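Local structure of outer envelope protein 64, mitochondrial (Arabidopsis thaliana, 6HPG) at residues E4-M9 / A40-N45; K20-A25 / F50-C55. The protein probably acts, through the TPR domain that makes up this chain, as a chaperone receptor for Hsp90-dependent targeting of proteins to mitochondria. All coordinates share one frame; numbering follows the deposited sequence.

Contact 1 of 2, residues E4-M9 / A40-N45; sequences EASEVM and ATYYCN
The Y42 ring is met by E4-M9 at its phenol edge and not over a face: S6 OG sits there, close to the ring plane, while the E7 carboxylate comes in obliquely, its plane turned 44° from that of the ring. Y42 OH donates to S6 OG at 2.5 Å, a short hydrogen bond between two buried hydroxyl groups. S6 OG lies between its own backbone N and carbonyl carbon (chi1 87°), the rotamer that faces it to the tyrosine and also lets it bond back to M3 O in the preceding turn. S6 CB also comes within 3.7 Å of Y42 CE2. The contact joins successive TPR units: helix 2-18 belongs to the first repeat, helix 40-52 to the second, and A32 and I33 of helix 22-35 pack against Y42. The first helices of TPR units line the concave groove, and here N45, one turn beyond Y42, gives ND2 to the backbone of a bound peptide. E7 stays at the margin. Its bent chain crosses the tyrosine at about a right angle and leaves OE2 4.0 Å from Y42 OH, while OE1 forms a salt bridge with K10 NZ.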
ATOM      1  N   GLU A   4      17.306 -11.736   7.512  1.00 18.39           N
ATOM      2  CA  GLU A   4      17.351 -10.829   8.676  1.00 23.26           C
ATOM      3  C   GLU A   4      17.612  -9.373   8.219  1.00 20.97           C
ATOM      4  O   GLU A   4      16.946  -8.450   8.688  1.00 19.62           O
ATOM      5  CB  GLU A   4      18.380 -11.266   9.739  1.00 19.98           C
ATOM      6  CG  GLU A   4      18.509 -10.290  10.915  1.00 22.23           C
ATOM      7  CD  GLU A   4      19.595 -10.628  11.960  1.00 25.93           C
ATOM      8  OE1 GLU A   4      19.527 -10.049  13.060  1.00 25.68           O
ATOM      9  OE2 GLU A   4      20.516 -11.434  11.701  1.00 24.18           O
ATOM     10  N   ALA A   5      18.593  -9.169   7.337  1.00 22.09           N
ATOM     11  CA  ALA A   5      18.866  -7.801   6.806  1.00 20.10           C
ATOM     12  C   ALA A   5      17.590  -7.136   6.173  1.00 18.02           C
ATOM     13  O   ALA A   5      17.258  -5.948   6.402  1.00 14.60           O
ATOM     14  CB  ALA A   5      20.025  -7.854   5.817  1.00 19.81           C
ATOM     15  N   SER A   6      16.819  -7.952   5.480  1.00 19.87           N
ATOM     16  CA  SER A   6      15.606  -7.498   4.839  1.00 19.61           C
ATOM     17  C   SER A   6      14.665  -6.833   5.863  1.00 17.81           C
ATOM     18  O   SER A   6      14.120  -5.778   5.581  1.00 18.28           O
ATOM     19  CB  SER A   6      14.906  -8.640   4.102  1.00 20.00           C
ATOM     20  OG  SER A   6      14.018  -9.387   4.922  1.00 24.16           O
ATOM     21  N   GLU A   7      14.490  -7.452   7.030  1.00 17.18           N
ATOM     22  CA  GLU A   7      13.578  -6.918   8.041  1.00 17.12           C
ATOM     23  C   GLU A   7      14.175  -5.636   8.608  1.00 17.93           C
ATOM     24  O   GLU A   7      13.468  -4.687   8.886  1.00 18.77           O
ATOM     25  CB  GLU A   7      13.344  -7.920   9.170  1.00 17.98           C
ATOM     26  CG  GLU A   7      12.642  -7.310  10.392  1.00 20.46           C
ATOM     27  CD  GLU A   7      11.231  -6.816  10.109  1.00 19.05           C
ATOM     28  OE1 GLU A   7      10.658  -6.060  10.919  1.00 24.73           O
ATOM     29  OE2 GLU A   7      10.661  -7.189   9.079  1.00 19.98           O
ATOM     30  N   VAL A   8      15.497  -5.595   8.733  1.00 18.50           N
ATOM     31  CA  VAL A   8      16.187  -4.382   9.186  1.00 17.51           C
ATOM     32  C   VAL A   8      15.944  -3.236   8.229  1.00 19.87           C
ATOM     33  O   VAL A   8      15.538  -2.129   8.665  1.00 18.52           O
ATOM     34  CB  VAL A   8      17.689  -4.656   9.487  1.00 20.58           C
ATOM     35  CG1 VAL A   8      18.491  -3.364   9.718  1.00 19.47           C
ATOM     36  CG2 VAL A   8      17.786  -5.573  10.713  1.00 21.93           C
ATOM     37  N   MET A   9      16.077  -3.507   6.933  1.00 15.99           N
ATOM     38  CA  MET A   9      15.814  -2.500   5.920  1.00 14.98           C
ATOM     39  C   MET A   9      14.324  -2.062   5.973  1.00 19.19           C
ATOM     40  O   MET A   9      14.021  -0.858   5.897  1.00 14.51           O
ATOM     41  CB  MET A   9      16.148  -3.069   4.560  1.00 17.65           C
ATOM     42  CG  MET A   9      17.632  -3.422   4.389  1.00 19.97           C
ATOM     43  SD  MET A   9      18.586  -1.915   4.425  1.00 24.20           S
ATOM     44  CE  MET A   9      19.198  -1.799   6.068  1.00 25.45           C
ATOM     45  N   ALA A  40       4.849  -9.543   1.262  1.00 18.65           N
ATOM     46  CA  ALA A  40       3.817  -8.643   0.770  1.00 19.31           C
ATOM     47  C   ALA A  40       3.876  -7.283   1.445  1.00 19.10           C
ATOM     48  O   ALA A  40       3.633  -6.263   0.794  1.00 19.13           O
ATOM     49  CB  ALA A  40       2.450  -9.253   0.969  1.00 24.13           C
ATOM     50  N   THR A  41       4.134  -7.281   2.758  1.00 20.12           N
ATOM     51  CA  THR A  41       4.234  -6.039   3.556  1.00 18.56           C
ATOM     52  C   THR A  41       5.359  -5.086   3.042  1.00 21.01           C
ATOM     53  O   THR A  41       5.219  -3.862   3.055  1.00 16.69           O
ATOM     54  CB  THR A  41       4.404  -6.437   5.036  1.00 20.18           C
ATOM     55  OG1 THR A  41       3.302  -7.254   5.391  1.00 23.17           O
ATOM     56  CG2 THR A  41       4.438  -5.240   5.967  1.00 20.36           C
ATOM     57  N   TYR A  42       6.448  -5.640   2.506  1.00 19.79           N
ATOM     58  CA  TYR A  42       7.551  -4.779   2.035  1.00 20.46           C
ATOM     59  C   TYR A  42       7.114  -3.963   0.833  1.00 20.24           C
ATOM     60  O   TYR A  42       7.322  -2.746   0.790  1.00 18.43           O
ATOM     61  CB  TYR A  42       8.772  -5.608   1.607  1.00 20.48           C
ATOM     62  CG  TYR A  42       9.536  -6.365   2.660  1.00 17.42           C
ATOM     63  CD1 TYR A  42       9.071  -6.504   3.953  1.00 14.37           C
ATOM     64  CD2 TYR A  42      10.712  -7.032   2.303  1.00 16.50           C
ATOM     65  CE1 TYR A  42       9.774  -7.215   4.861  1.00 16.38           C
ATOM     66  CE2 TYR A  42      11.449  -7.727   3.223  1.00 14.57           C
ATOM     67  CZ  TYR A  42      10.968  -7.856   4.493  1.00 15.69           C
ATOM     68  OH  TYR A  42      11.671  -8.590   5.417  1.00 15.95           O
ATOM     69  N   TYR A  43       6.458  -4.653  -0.115  1.00 17.05           N
ATOM     70  CA  TYR A  43       5.793  -4.022  -1.251  1.00 16.72           C
ATOM     71  C   TYR A  43       4.642  -3.032  -0.873  1.00 15.72           C
ATOM     72  O   TYR A  43       4.531  -1.945  -1.445  1.00 13.06           O
ATOM     73  CB  TYR A  43       5.253  -5.095  -2.241  1.00 17.96           C
ATOM     74  CG  TYR A  43       6.313  -5.744  -3.170  1.00 14.09           C
ATOM     75  CD1 TYR A  43       6.657  -5.149  -4.360  1.00 14.25           C
ATOM     76  CD2 TYR A  43       6.894  -6.959  -2.858  1.00 17.81           C
ATOM     77  CE1 TYR A  43       7.601  -5.729  -5.245  1.00 17.72           C
ATOM     78  CE2 TYR A  43       7.849  -7.566  -3.727  1.00 15.77           C
ATOM     79  CZ  TYR A  43       8.189  -6.930  -4.914  1.00 15.52           C
ATOM     80  OH  TYR A  43       9.106  -7.474  -5.767  1.00 24.84           O
ATOM     81  N   CYS A  44       3.795  -3.441   0.060  1.00 16.56           N
ATOM     82  CA  CYS A  44       2.676  -2.601   0.493  1.00 16.27           C
ATOM     83  C   CYS A  44       3.149  -1.327   1.145  1.00 16.86           C
ATOM     84  O   CYS A  44       2.564  -0.261   0.941  1.00 19.45           O
ATOM     85  CB  CYS A  44       1.806  -3.333   1.483  1.00 17.16           C
ATOM     86  SG  CYS A  44       0.097  -2.751   1.353  1.00 22.16           S
ATOM     87  N   ASN A  45       4.179  -1.449   1.989  1.00 18.61           N
ATOM     88  CA  ASN A  45       4.811  -0.291   2.565  1.00 18.17           C
ATOM     89  C   ASN A  45       5.420   0.600   1.462  1.00 18.46           C
ATOM     90  O   ASN A  45       5.291   1.818   1.499  1.00 19.89           O
ATOM     91  CB  ASN A  45       5.878  -0.690   3.595  1.00 18.49           C
ATOM     92  CG  ASN A  45       5.291  -1.224   4.882  1.00 18.01           C
ATOM     93  OD1 ASN A  45       4.070  -1.200   5.100  1.00 21.03           O
ATOM     94  ND2 ASN A  45       6.148  -1.711   5.741  1.00 18.15           N
TER

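Contact 2 of 2, residues K20-A25 / F50-C55; sequences KQWNKA and FLELCC
W22, in the first turn of helix 22-35, faces L53, by the C-terminal end of helix 40-52, with their CA atoms 6.9 Å apart; helices 2-18 and 40-52 each end in a Schellman motif, with K20 and C54 at positive phi. The W22 indole is layered between two very different groups. Over one face, toward the rim, lies the carbonyl O of K20; over the centre of the other sits E52 CB, which makes a CH-pi contact 3.8 Å from the centroid of the six-membered ring and 17° off its normal. A bend at chi2 (-87°) then folds the rest of E52 back along the indole, so its carboxylate stacks on the ring with the planes only 10° apart. E52 CD is 3.6 Å from W22 CH2 and OE1 is 3.5 Å from W22 CZ2, without any hydrogen bond between the two side chains. Y17 packs edge-to-face with the indole and also touches E52. The L53 side chain runs antiparallel to that of W22, with L53 CG 3.8 Å from W22 CB, and its CD1 reaches N23 OD1 at the same separation, 3.8 Å. With an alanine in place of W22, a gap is likely to open between K20 O and E52, leaving the glutamate chain free to turn and Y17 without its aromatic partner. Such packing, the start of one repeat's second helix against the end of the next repeat's first, is characteristic of the right-handed TPR solenoid.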
ATOM      1  N   LYS A  20       8.496  11.361   7.401  1.00 22.15           N
ATOM      2  CA  LYS A  20       8.252  11.955   6.061  1.00 20.92           C
ATOM      3  C   LYS A  20       9.425  11.958   5.072  1.00 21.24           C
ATOM      4  O   LYS A  20       9.420  12.722   4.128  1.00 23.62           O
ATOM      5  CB  LYS A  20       7.688  13.381   6.161  1.00 26.34           C
ATOM      6  CG  LYS A  20       6.777  13.638   7.335  1.00 25.19           C
ATOM      7  CD  LYS A  20       5.573  12.718   7.334  1.00 27.49           C
ATOM      8  CE  LYS A  20       4.708  13.020   8.550  1.00 28.66           C
ATOM      9  NZ  LYS A  20       3.863  11.857   8.908  1.00 28.46           N
ATOM     10  N   GLN A  21      10.389  11.069   5.235  1.00 24.11           N
ATOM     11  CA  GLN A  21      11.514  10.974   4.307  1.00 24.84           C
ATOM     12  C   GLN A  21      11.123   9.969   3.216  1.00 28.51           C
ATOM     13  O   GLN A  21      11.563   8.838   3.176  1.00 20.16           O
ATOM     14  CB  GLN A  21      12.762  10.518   5.029  1.00 28.99           C
ATOM     15  CG  GLN A  21      13.024  11.184   6.383  1.00 38.14           C
ATOM     16  CD  GLN A  21      14.003  12.303   6.302  1.00 43.61           C
ATOM     17  OE1 GLN A  21      13.888  13.172   5.436  1.00 53.27           O
ATOM     18  NE2 GLN A  21      14.988  12.296   7.202  1.00 50.26           N
ATOM     19  N   TRP A  22      10.291  10.416   2.304  1.00 27.86           N
ATOM     20  CA  TRP A  22       9.576   9.485   1.430  1.00 27.65           C
ATOM     21  C   TRP A  22      10.515   8.741   0.514  1.00 28.59           C
ATOM     22  O   TRP A  22      10.304   7.546   0.319  1.00 22.62           O
ATOM     23  CB  TRP A  22       8.551  10.200   0.572  1.00 24.73           C
ATOM     24  CG  TRP A  22       7.593  11.050   1.311  1.00 21.45           C
ATOM     25  CD1 TRP A  22       7.311  12.336   1.039  1.00 22.30           C
ATOM     26  CD2 TRP A  22       6.791  10.683   2.442  1.00 21.07           C
ATOM     27  NE1 TRP A  22       6.375  12.821   1.921  1.00 26.13           N
ATOM     28  CE2 TRP A  22       6.041  11.834   2.805  1.00 23.37           C
ATOM     29  CE3 TRP A  22       6.636   9.512   3.190  1.00 22.60           C
ATOM     30  CZ2 TRP A  22       5.140  11.847   3.868  1.00 21.77           C
ATOM     31  CZ3 TRP A  22       5.741   9.528   4.282  1.00 24.12           C
ATOM     32  CH2 TRP A  22       4.997  10.700   4.593  1.00 22.80           C
ATOM     33  N   ASN A  23      11.503   9.440  -0.075  1.00 27.59           N
ATOM     34  CA  ASN A  23      12.497   8.765  -0.949  1.00 28.29           C
ATOM     35  C   ASN A  23      13.396   7.788  -0.210  1.00 25.57           C
ATOM     36  O   ASN A  23      13.732   6.684  -0.721  1.00 21.79           O
ATOM     37  CB  ASN A  23      13.394   9.764  -1.646  1.00 29.07           C
ATOM     38  CG  ASN A  23      12.677  10.508  -2.696  1.00 33.65           C
ATOM     39  OD1 ASN A  23      12.325   9.940  -3.720  1.00 38.08           O
ATOM     40  ND2 ASN A  23      12.434  11.785  -2.457  1.00 36.64           N
ATOM     41  N   LYS A  24      13.836   8.224   0.966  1.00 25.72           N
ATOM     42  CA  LYS A  24      14.628   7.359   1.835  1.00 26.14           C
ATOM     43  C   LYS A  24      13.849   6.096   2.135  1.00 23.45           C
ATOM     44  O   LYS A  24      14.419   5.010   2.098  1.00 16.44           O
ATOM     45  CB  LYS A  24      15.057   8.040   3.127  1.00 32.93           C
ATOM     46  CG  LYS A  24      16.397   8.779   2.994  1.00 51.18           C
ATOM     47  CD  LYS A  24      16.529  10.016   3.883  1.00 54.70           C
ATOM     48  CE  LYS A  24      16.984  11.233   3.074  1.00 65.93           C
ATOM     49  NZ  LYS A  24      17.191  12.451   3.912  1.00 70.15           N
ATOM     50  N   ALA A  25      12.553   6.251   2.399  1.00 22.90           N
ATOM     51  CA  ALA A  25      11.661   5.123   2.686  1.00 23.85           C
ATOM     52  C   ALA A  25      11.625   4.167   1.522  1.00 19.84           C
ATOM     53  O   ALA A  25      11.840   2.969   1.683  1.00 18.25           O
ATOM     54  CB  ALA A  25      10.255   5.614   3.002  1.00 27.46           C
ATOM     55  N   PHE A  50       5.274   5.609  -2.112  1.00 17.93           N
ATOM     56  CA  PHE A  50       5.010   6.116  -3.465  1.00 20.33           C
ATOM     57  C   PHE A  50       3.768   7.007  -3.575  1.00 21.96           C
ATOM     58  O   PHE A  50       3.785   8.025  -4.284  1.00 20.88           O
ATOM     59  CB  PHE A  50       4.902   4.980  -4.492  1.00 18.55           C
ATOM     60  CG  PHE A  50       6.227   4.439  -4.998  1.00 20.40           C
ATOM     61  CD1 PHE A  50       7.300   5.287  -5.346  1.00 21.22           C
ATOM     62  CD2 PHE A  50       6.383   3.064  -5.199  1.00 20.30           C
ATOM     63  CE1 PHE A  50       8.474   4.759  -5.851  1.00 19.76           C
ATOM     64  CE2 PHE A  50       7.583   2.533  -5.670  1.00 19.67           C
ATOM     65  CZ  PHE A  50       8.613   3.374  -6.007  1.00 20.10           C
ATOM     66  N   LEU A  51       2.691   6.613  -2.905  1.00 20.70           N
ATOM     67  CA  LEU A  51       1.518   7.455  -2.807  1.00 21.14           C
ATOM     68  C   LEU A  51       1.848   8.877  -2.328  1.00 25.51           C
ATOM     69  O   LEU A  51       1.367   9.862  -2.847  1.00 24.22           O
ATOM     70  CB  LEU A  51       0.534   6.840  -1.831  1.00 21.38           C
ATOM     71  CG  LEU A  51      -0.287   5.671  -2.353  1.00 20.62           C
ATOM     72  CD1 LEU A  51      -1.345   5.284  -1.333  1.00 21.11           C
ATOM     73  CD2 LEU A  51      -0.947   6.020  -3.656  1.00 19.74           C
ATOM     74  N   GLU A  52       2.702   8.971  -1.341  1.00 24.98           N
ATOM     75  CA  GLU A  52       3.025  10.274  -0.792  1.00 29.77           C
ATOM     76  C   GLU A  52       3.830  11.159  -1.772  1.00 27.68           C
ATOM     77  O   GLU A  52       3.817  12.367  -1.648  1.00 30.12           O
ATOM     78  CB  GLU A  52       3.767  10.057   0.495  1.00 26.34           C
ATOM     79  CG  GLU A  52       2.920   9.379   1.573  1.00 28.56           C
ATOM     80  CD  GLU A  52       2.101  10.366   2.409  1.00 30.36           C
ATOM     81  OE1 GLU A  52       2.152  11.576   2.104  1.00 30.71           O
ATOM     82  OE2 GLU A  52       1.461   9.928   3.391  1.00 27.96           O
ATOM     83  N   LEU A  53       4.524  10.523  -2.718  1.00 26.77           N
ATOM     84  CA  LEU A  53       5.305  11.182  -3.763  1.00 26.14           C
ATOM     85  C   LEU A  53       4.519  11.495  -5.015  1.00 26.78           C
ATOM     86  O   LEU A  53       5.058  12.092  -5.932  1.00 26.50           O
ATOM     87  CB  LEU A  53       6.492  10.292  -4.152  1.00 24.94           C
ATOM     88  CG  LEU A  53       7.615  10.243  -3.120  1.00 28.51           C
ATOM     89  CD1 LEU A  53       8.644   9.185  -3.511  1.00 30.51           C
ATOM     90  CD2 LEU A  53       8.265  11.612  -2.963  1.00 28.59           C
ATOM     91  N   CYS A  54       3.250  11.074  -5.030  1.00 28.65           N
ATOM     92  CA  CYS A  54       2.388  11.043  -6.198  1.00 24.81           C
ATOM     93  C   CYS A  54       2.893  10.111  -7.281  1.00 24.14           C
ATOM     94  O   CYS A  54       2.554  10.304  -8.455  1.00 19.68           O
ATOM     95  CB  CYS A  54       2.139  12.448  -6.745  1.00 25.03           C
ATOM     96  SG  CYS A  54       1.494  13.503  -5.444  1.00 27.46           S
ATOM     97  N   CYS A  55       3.650   9.075  -6.906  1.00 22.39           N
ATOM     98  CA  CYS A  55       4.024   8.035  -7.875  1.00 24.05           C
ATOM     99  C   CYS A  55       2.951   6.958  -7.909  1.00 25.84           C
ATOM    100  O   CYS A  55       3.177   5.820  -7.461  1.00 27.22           O
ATOM    101  CB  CYS A  55       5.392   7.447  -7.534  1.00 22.25           C
ATOM    102  SG  CYS A  55       6.668   8.697  -7.627  1.00 27.53           S
TER

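In the fold
Contacts 1 and 2 have their centres about 16 Å apart, with nearest atoms about 5 Å apart and no touch. They share helix 40-52: residues 40-45 at its start serve contact 1, residues 50-55 at its end and just beyond serve contact 2. Their partners are consecutive helices, 2-18 and then 22-35, so the segments alternate along the chain in the order 4-9, 20-25, 40-45, 50-55. Contact 1 is buried and contact 2 is at the surface. Together they join the first helix of TPR 2 to both helices of TPR 1, one near each end, as in other TPR arrays, and that shared helix also meets the bound peptide.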